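Local coordinates for NTF2 domain-containing protein (Chaetomium thermophilum, PDB 4X2H), which is of unknown function but carries an NTF2 domain, a fold found in nuclear transport factors, so a role in nuclear transport is possible, at residues V12-Y15 / Y16-N20. Sequence-based numbering, arbitrary orientation.
Sequences VEWY and YRQIN
The last turns of helix 3-20, the long N-terminal helix packed on the curved sheet of the NTF2 fold, bring Tyr15 and Tyr16 together edge-to-face. The edge of the Tyr15 ring is turned to the face of Tyr16, with centroids 4.8 Å apart and planes at 75°; Tyr15 CD2 sits over the middle of that face, 3.6 Å from Tyr16 CZ. With CG anti to the backbone N in Tyr15 (chi1 -179°) and beside it in Tyr16 (chi1 -65°), the two rings converge. Val12 flanks the Tyr16 ring, its CG1 3.8 Å from Tyr16 CD2, and Ile19 CD1 reaches Tyr15 CE2 at 3.3 Å. Both hydroxyls are hydrogen-bonded beyond the helix: Tyr15 OH receives the indole N-H of Trp59, and Tyr16 OH is paired with Asp151 OD2. On another side of the helix, Gln18 CG lies over the five-membered ring of Trp14 in a CH-pi contact, 3.7 Å from its centroid. Beneath these side chains, Tyr16 N bonds to Val12 O at 3.3 Å and nearly straight. A leucine in place of Tyr16 would probably leave Asp151 without its hydroxyl partner and take from the Tyr15 edge the ring face it now points at. The chemistry is thus divided: buried aromatic packing toward the sheet, with its polar ends satisfied, while at the exposed flank Glu13 OE2 and Arg17 NH2, 4.1 Å apart and too far for a salt bridge, probably attract each other weakly.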
loop_
_atom_site.group_PDB
_atom_site.type_symbol
_atom_site.label_atom_id
_atom_site.label_comp_id
_atom_site.label_asym_id
_atom_site.label_seq_id
_atom_site.Cartn_x
_atom_site.Cartn_y
_atom_site.Cartn_z
ATOM N N VAL B 12 -4.476 10.245 -5.792
ATOM C CA VAL B 12 -5.513 9.954 -4.808
ATOM C C VAL B 12 -6.684 10.914 -4.980
ATOM O O VAL B 12 -7.847 10.509 -4.944
ATOM C CB VAL B 12 -4.961 10.044 -3.367
ATOM C CG1 VAL B 12 -6.098 10.009 -2.337
ATOM C CG2 VAL B 12 -3.987 8.909 -3.105
ATOM N N GLU B 13 -6.375 12.191 -5.177
ATOM C CA GLU B 13 -7.414 13.195 -5.339
ATOM C C GLU B 13 -8.237 12.882 -6.582
ATOM O O GLU B 13 -9.459 12.974 -6.561
ATOM C CB GLU B 13 -6.803 14.596 -5.429
ATOM C CG GLU B 13 -7.815 15.728 -5.326
ATOM C CD GLU B 13 -7.160 17.099 -5.297
ATOM O OE1 GLU B 13 -5.994 17.194 -4.858
ATOM O OE2 GLU B 13 -7.810 18.081 -5.713
ATOM N N TRP B 14 -7.566 12.482 -7.657
ATOM C CA TRP B 14 -8.254 12.175 -8.906
ATOM C C TRP B 14 -9.123 10.926 -8.787
ATOM O O TRP B 14 -10.304 10.949 -9.119
ATOM C CB TRP B 14 -7.253 11.979 -10.050
ATOM C CG TRP B 14 -7.925 11.469 -11.292
ATOM C CD1 TRP B 14 -8.635 12.201 -12.193
ATOM C CD2 TRP B 14 -7.965 10.113 -11.757
ATOM N NE1 TRP B 14 -9.121 11.389 -13.188
ATOM C CE2 TRP B 14 -8.722 10.102 -12.944
ATOM C CE3 TRP B 14 -7.444 8.907 -11.278
ATOM C CZ2 TRP B 14 -8.967 8.937 -13.662
ATOM C CZ3 TRP B 14 -7.687 7.746 -11.996
ATOM C CH2 TRP B 14 -8.444 7.770 -13.173
ATOM N N TYR B 15 -8.518 9.841 -8.317
ATOM C CA TYR B 15 -9.149 8.527 -8.304
ATOM C C TYR B 15 -10.459 8.505 -7.505
ATOM O O TYR B 15 -11.502 8.077 -8.000
ATOM C CB TYR B 15 -8.160 7.500 -7.740
ATOM C CG TYR B 15 -8.693 6.091 -7.689
ATOM C CD1 TYR B 15 -8.545 5.228 -8.767
ATOM C CD2 TYR B 15 -9.344 5.618 -6.559
ATOM C CE1 TYR B 15 -9.040 3.937 -8.721
ATOM C CE2 TYR B 15 -9.833 4.333 -6.503
ATOM C CZ TYR B 15 -9.685 3.496 -7.586
ATOM O OH TYR B 15 -10.177 2.213 -7.523
ATOM N N TYR B 16 -10.414 8.979 -6.272
ATOM C CA TYR B 16 -11.601 8.924 -5.429
ATOM C C TYR B 16 -12.614 10.009 -5.798
ATOM O O TYR B 16 -13.798 9.876 -5.504
ATOM C CB TYR B 16 -11.181 8.994 -3.960
ATOM C CG TYR B 16 -10.371 7.770 -3.576
ATOM C CD1 TYR B 16 -10.994 6.563 -3.289
ATOM C CD2 TYR B 16 -8.984 7.809 -3.554
ATOM C CE1 TYR B 16 -10.256 5.436 -2.963
ATOM C CE2 TYR B 16 -8.242 6.694 -3.237
ATOM C CZ TYR B 16 -8.877 5.510 -2.941
ATOM O OH TYR B 16 -8.124 4.400 -2.629
ATOM N N ARG B 17 -12.170 11.061 -6.483
ATOM C CA ARG B 17 -13.109 12.052 -7.003
ATOM C C ARG B 17 -13.950 11.433 -8.123
ATOM O O ARG B 17 -15.151 11.682 -8.209
ATOM C CB ARG B 17 -12.376 13.298 -7.513
ATOM C CG ARG B 17 -13.298 14.459 -7.878
ATOM C CD ARG B 17 -12.610 15.472 -8.786
ATOM N NE ARG B 17 -11.198 15.653 -8.445
ATOM C CZ ARG B 17 -10.191 15.652 -9.319
ATOM N NH1 ARG B 17 -10.410 15.483 -10.618
ATOM N NH2 ARG B 17 -8.948 15.823 -8.889
ATOM N N GLN B 18 -13.323 10.630 -8.981
ATOM C CA GLN B 18 -14.055 9.969 -10.062
ATOM C C GLN B 18 -15.138 9.061 -9.483
ATOM O O GLN B 18 -16.295 9.110 -9.901
ATOM C CB GLN B 18 -13.122 9.144 -10.959
ATOM C CG GLN B 18 -11.977 9.911 -11.620
ATOM C CD GLN B 18 -12.368 11.308 -12.071
ATOM O OE1 GLN B 18 -11.954 12.309 -11.479
ATOM N NE2 GLN B 18 -13.166 11.383 -13.124
ATOM N N ILE B 19 -14.756 8.237 -8.515
ATOM C CA ILE B 19 -15.683 7.292 -7.919
ATOM C C ILE B 19 -16.839 8.048 -7.276
ATOM O O ILE B 19 -18.001 7.735 -7.525
ATOM C CB ILE B 19 -14.979 6.394 -6.888
ATOM C CG1 ILE B 19 -13.907 5.555 -7.596
ATOM C CG2 ILE B 19 -15.989 5.488 -6.176
ATOM C CD1 ILE B 19 -13.084 4.663 -6.687
ATOM N N ASN B 20 -16.525 9.064 -6.480
ATOM C CA ASN B 20 -17.559 9.838 -5.796
ATOM C C ASN B 20 -18.443 10.658 -6.737
ATOM O O ASN B 20 -19.545 11.051 -6.360
ATOM C CB ASN B 20 -16.923 10.768 -4.761
ATOM C CG ASN B 20 -16.444 10.027 -3.530
ATOM O OD1 ASN B 20 -16.997 8.992 -3.159
ATOM N ND2 ASN B 20 -15.419 10.562 -2.878
#